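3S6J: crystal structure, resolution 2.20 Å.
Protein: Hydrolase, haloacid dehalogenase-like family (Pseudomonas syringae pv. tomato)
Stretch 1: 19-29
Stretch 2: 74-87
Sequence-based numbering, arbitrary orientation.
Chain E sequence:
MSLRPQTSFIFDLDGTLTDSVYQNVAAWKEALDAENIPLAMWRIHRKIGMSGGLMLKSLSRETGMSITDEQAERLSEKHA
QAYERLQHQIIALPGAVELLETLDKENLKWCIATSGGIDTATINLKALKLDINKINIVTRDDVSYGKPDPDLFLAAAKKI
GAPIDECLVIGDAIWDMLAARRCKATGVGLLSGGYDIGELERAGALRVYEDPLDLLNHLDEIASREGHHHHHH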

# COMPACT_ATOMS: atom_id res chain seq x y z
N ASP E 19 5.87 6.42 10.22
CA ASP E 19 5.82 5.80 8.90
C ASP E 19 6.30 4.34 8.96
O ASP E 19 7.41 4.02 8.54
N SER E 20 5.44 3.46 9.48
CA SER E 20 5.87 2.10 9.78
C SER E 20 4.99 0.97 9.22
O SER E 20 5.33 -0.20 9.38
N VAL E 21 3.89 1.31 8.55
CA VAL E 21 3.03 0.29 7.97
C VAL E 21 3.78 -0.61 6.99
O VAL E 21 3.59 -1.81 6.99
N TYR E 22 4.61 -0.02 6.14
CA TYR E 22 5.29 -0.77 5.10
C TYR E 22 6.35 -1.72 5.69
O TYR E 22 6.63 -2.79 5.12
N GLN E 23 6.92 -1.34 6.83
CA GLN E 23 7.81 -2.24 7.55
C GLN E 23 6.99 -3.40 8.14
O GLN E 23 7.41 -4.56 8.09
N ASN E 24 5.81 -3.08 8.68
CA ASN E 24 4.92 -4.08 9.24
C ASN E 24 4.55 -5.08 8.14
O ASN E 24 4.73 -6.28 8.30
N VAL E 25 4.08 -4.58 7.00
CA VAL E 25 3.79 -5.44 5.86
C VAL E 25 4.95 -6.39 5.51
O VAL E 25 4.75 -7.60 5.36
N ALA E 26 6.15 -5.85 5.39
CA ALA E 26 7.32 -6.66 5.01
C ALA E 26 7.61 -7.74 6.04
O ALA E 26 7.91 -8.89 5.70
N ALA E 27 7.47 -7.37 7.32
CA ALA E 27 7.64 -8.30 8.43
C ALA E 27 6.63 -9.44 8.39
O ALA E 27 6.99 -10.60 8.62
N TRP E 28 5.35 -9.12 8.15
CA TRP E 28 4.36 -10.18 8.01
C TRP E 28 4.65 -11.06 6.80
O TRP E 28 4.52 -12.29 6.88
N LYS E 29 5.06 -10.45 5.69
CA LYS E 29 5.32 -11.17 4.45
C LYS E 29 6.41 -12.24 4.64
O LYS E 29 6.27 -13.37 4.19
N ARG E 74 4.02 -19.01 16.34
CA ARG E 74 5.30 -18.94 15.62
C ARG E 74 5.31 -17.80 14.60
O ARG E 74 6.32 -17.09 14.47
N LEU E 75 4.21 -17.61 13.87
CA LEU E 75 4.13 -16.51 12.90
C LEU E 75 4.34 -15.19 13.61
O LEU E 75 5.10 -14.33 13.16
N SER E 76 3.65 -15.03 14.74
CA SER E 76 3.81 -13.87 15.60
C SER E 76 5.29 -13.65 15.97
O SER E 76 5.83 -12.57 15.75
N GLU E 77 5.95 -14.67 16.51
CA GLU E 77 7.37 -14.56 16.82
C GLU E 77 8.21 -14.15 15.61
O GLU E 77 9.07 -13.28 15.72
N LYS E 78 7.98 -14.80 14.48
CA LYS E 78 8.70 -14.49 13.25
C LYS E 78 8.49 -13.04 12.87
O LYS E 78 9.42 -12.36 12.44
N HIS E 79 7.26 -12.58 13.02
CA HIS E 79 6.94 -11.18 12.72
C HIS E 79 7.68 -10.20 13.63
O HIS E 79 8.31 -9.27 13.14
N ALA E 80 7.64 -10.42 14.94
CA ALA E 80 8.38 -9.54 15.86
C ALA E 80 9.85 -9.48 15.50
O ALA E 80 10.44 -8.41 15.49
N GLN E 81 10.43 -10.63 15.20
CA GLN E 81 11.84 -10.69 14.86
C GLN E 81 12.13 -9.92 13.58
O GLN E 81 13.06 -9.11 13.54
N ALA E 82 11.34 -10.15 12.53
CA ALA E 82 11.57 -9.43 11.28
C ALA E 82 11.37 -7.93 11.48
O ALA E 82 12.10 -7.13 10.90
N TYR E 83 10.40 -7.55 12.30
CA TYR E 83 10.16 -6.13 12.56
C TYR E 83 11.39 -5.51 13.23
O TYR E 83 11.88 -4.49 12.79
N GLU E 84 11.87 -6.14 14.30
CA GLU E 84 13.04 -5.65 15.00
C GLU E 84 14.14 -5.35 13.99
O GLU E 84 14.80 -4.30 14.06
N ARG E 85 14.35 -6.25 13.04
CA ARG E 85 15.42 -6.07 12.06
C ARG E 85 15.18 -4.84 11.20
O ARG E 85 16.09 -4.33 10.57
N LEU E 86 13.95 -4.35 11.17
CA LEU E 86 13.64 -3.20 10.34
C LEU E 86 13.50 -1.90 11.16
O LEU E 86 13.12 -0.86 10.62
N GLN E 87 13.81 -1.98 12.45
CA GLN E 87 13.51 -0.87 13.36
C GLN E 87 14.09 0.50 12.98
O GLN E 87 13.46 1.52 13.24

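Helix 21-29 and helix 74-85 cross at 133° between their N-to-C directions, with axes 8.1 Å apart at closest. The backbones come nearest at Ala27 and Ala82, whose CA atoms lie 5.0 Å apart. Both point toward the other stretch, and their CB atoms meet at 3.9 Å. With only methyl groups here, the backbones can come this near.

His79 also points toward the first helix. Its chi1 is t (170°) and its chi2 is -98°. This carries the imidazole between Asn24, Ala27 and Trp28. His79 NE2 donates a hydrogen bond to Asn24 OD1, a short one at 2.5 Å. Asn24 starts sideways, but chi1 t (-155°) and chi2 -11° bring OD1 to the edge of the imidazole, near its plane. Ala27 CB touches His79 CD2 at 3.5 Å.

Trp28 also leaves its helix sideways. Its chi1 m (-80°) and chi2 113° swing the indole across to the second helix. Its five-membered ring forms an offset stack with the His79 ring, centroids 3.6 Å apart and planes at 17°. Trp28 NE1 and His79 NE2 are 3.0 Å apart, but the angle is poor for a hydrogen bond; the approach belongs to the stack. His79 CB sits over the six-membered ring in a CH-pi contact. Trp28 CZ3 reaches Leu75 CB at 4.3 Å.

Tyr83 leaves its helix sideways, but chi1 t (-162°) and chi2 -104° bring its ring nearer to the start of the first helix. Tyr83 OH lies 3.2 Å from Ser20 CB and is hydrogen-bonded elsewhere in the structure. Tyr83 CE2 is 4.0 Å from Gln23 CB.

Leu86, m at chi1 and t at chi2, points in. Its CD1 lies 3.7 Å from Gln23 O and 4.3 Å from Ala26 CB. Gln23 points inward at CB, but its end leads away.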

# COMPACT_ATOMS: atom_id res chain seq x y z
CB ASP E 19 6.65 6.60 7.91
CG ASP E 19 6.41 6.20 6.48
OD1 ASP E 19 5.60 5.28 6.25
OD2 ASP E 19 7.04 6.82 5.58
CB SER E 20 6.05 1.91 11.28
OG SER E 20 4.92 2.36 11.99
CB VAL E 21 1.81 0.93 7.25
CG1 VAL E 21 1.09 -0.11 6.40
CG2 VAL E 21 0.84 1.58 8.25
CB TYR E 22 5.88 0.18 4.03
CG TYR E 22 4.77 0.83 3.20
CD1 TYR E 22 4.01 1.88 3.72
CD2 TYR E 22 4.47 0.38 1.92
CE1 TYR E 22 2.99 2.47 2.98
CE2 TYR E 22 3.44 0.97 1.18
CZ TYR E 22 2.71 2.01 1.72
OH TYR E 22 1.68 2.58 1.01
CB GLN E 23 8.61 -1.50 8.62
CG GLN E 23 9.76 -0.64 8.08
CD GLN E 23 9.29 0.64 7.40
OE1 GLN E 23 8.24 1.20 7.74
NE2 GLN E 23 10.08 1.13 6.46
CB ASN E 24 3.68 -3.42 9.87
CG ASN E 24 3.04 -4.26 10.95
OD1 ASN E 24 3.38 -5.43 11.12
ND2 ASN E 24 2.12 -3.68 11.70
CB VAL E 25 3.38 -4.61 4.59
CG1 VAL E 25 3.05 -5.54 3.44
CG2 VAL E 25 2.18 -3.74 4.89
CB ALA E 26 8.53 -5.75 4.80
CB ALA E 27 7.57 -7.56 9.77
CB TRP E 28 2.93 -9.63 7.95
CG TRP E 28 2.42 -9.32 9.32
CD1 TRP E 28 2.14 -8.09 9.83
CD2 TRP E 28 2.21 -10.26 10.39
NE1 TRP E 28 1.74 -8.20 11.13
CE2 TRP E 28 1.77 -9.52 11.50
CE3 TRP E 28 2.33 -11.65 10.50
CZ2 TRP E 28 1.45 -10.13 12.73
CZ3 TRP E 28 2.01 -12.26 11.71
CH2 TRP E 28 1.58 -11.50 12.81
CB LYS E 29 5.71 -10.22 3.32
CG LYS E 29 6.06 -10.92 2.01
CD LYS E 29 4.88 -11.79 1.51
CE LYS E 29 5.10 -12.18 0.06
NZ LYS E 29 4.29 -13.37 -0.33
CB ARG E 74 5.66 -20.28 14.94
CG ARG E 74 6.08 -21.38 15.92
CD ARG E 74 6.82 -22.53 15.24
NE ARG E 74 6.33 -22.77 13.89
CZ ARG E 74 5.30 -23.57 13.59
NH1 ARG E 74 4.65 -24.22 14.55
NH2 ARG E 74 4.93 -23.71 12.33
CB LEU E 75 2.78 -16.51 12.19
CG LEU E 75 2.66 -17.47 11.02
CD1 LEU E 75 1.18 -17.70 10.72
CD2 LEU E 75 3.41 -16.95 9.79
CB SER E 76 2.96 -14.03 16.86
OG SER E 76 2.97 -12.85 17.63
CB GLU E 77 7.92 -15.86 17.43
CG GLU E 77 7.51 -16.09 18.87
CD GLU E 77 8.26 -17.26 19.53
OE1 GLU E 77 9.46 -17.10 19.89
OE2 GLU E 77 7.64 -18.34 19.70
CB LYS E 78 8.25 -15.39 12.09
CG LYS E 78 9.28 -16.42 11.66
CD LYS E 78 8.98 -17.78 12.22
CE LYS E 78 9.84 -18.87 11.54
NZ LYS E 78 11.29 -18.48 11.44
CB HIS E 79 5.43 -10.95 12.80
CG HIS E 79 5.04 -9.51 12.73
ND1 HIS E 79 4.76 -8.76 13.85
CD2 HIS E 79 4.86 -8.69 11.67
CE1 HIS E 79 4.43 -7.53 13.48
NE2 HIS E 79 4.49 -7.46 12.17
CB ALA E 80 8.22 -10.00 17.30
CB GLN E 81 12.31 -12.14 14.79
CG GLN E 81 12.37 -12.82 16.17
CD GLN E 81 12.01 -14.30 16.15
OE1 GLN E 81 12.37 -15.04 15.22
NE2 GLN E 81 11.31 -14.75 17.19
CB ALA E 82 10.68 -9.95 10.16
CB TYR E 83 8.91 -5.91 13.42
CG TYR E 83 8.37 -4.50 13.36
CD1 TYR E 83 8.57 -3.60 14.42
CD2 TYR E 83 7.68 -4.05 12.25
CE1 TYR E 83 8.07 -2.31 14.36
CE2 TYR E 83 7.19 -2.76 12.17
CZ TYR E 83 7.38 -1.89 13.23
OH TYR E 83 6.88 -0.62 13.12
CB GLU E 84 13.56 -6.68 16.02
CG GLU E 84 12.54 -7.11 17.08
CD GLU E 84 13.10 -8.15 18.06
OE1 GLU E 84 12.30 -8.92 18.67
OE2 GLU E 84 14.35 -8.19 18.23
CB ARG E 85 15.62 -7.32 11.21
CG ARG E 85 16.17 -8.52 11.99
CD ARG E 85 16.52 -9.70 11.09
NE ARG E 85 15.35 -10.31 10.47
CZ ARG E 85 14.69 -11.37 10.95
NH1 ARG E 85 15.07 -11.95 12.08
NH2 ARG E 85 13.63 -11.84 10.29
CB LEU E 86 12.37 -3.46 9.55
CG LEU E 86 12.44 -4.67 8.63
CD1 LEU E 86 11.05 -5.15 8.25
CD2 LEU E 86 13.26 -4.37 7.39
CB GLN E 87 13.93 -1.22 14.79
CG GLN E 87 15.42 -1.41 14.95
CD GLN E 87 15.81 -1.78 16.38
OE1 GLN E 87 14.95 -1.95 17.25
NE2 GLN E 87 17.11 -1.90 16.62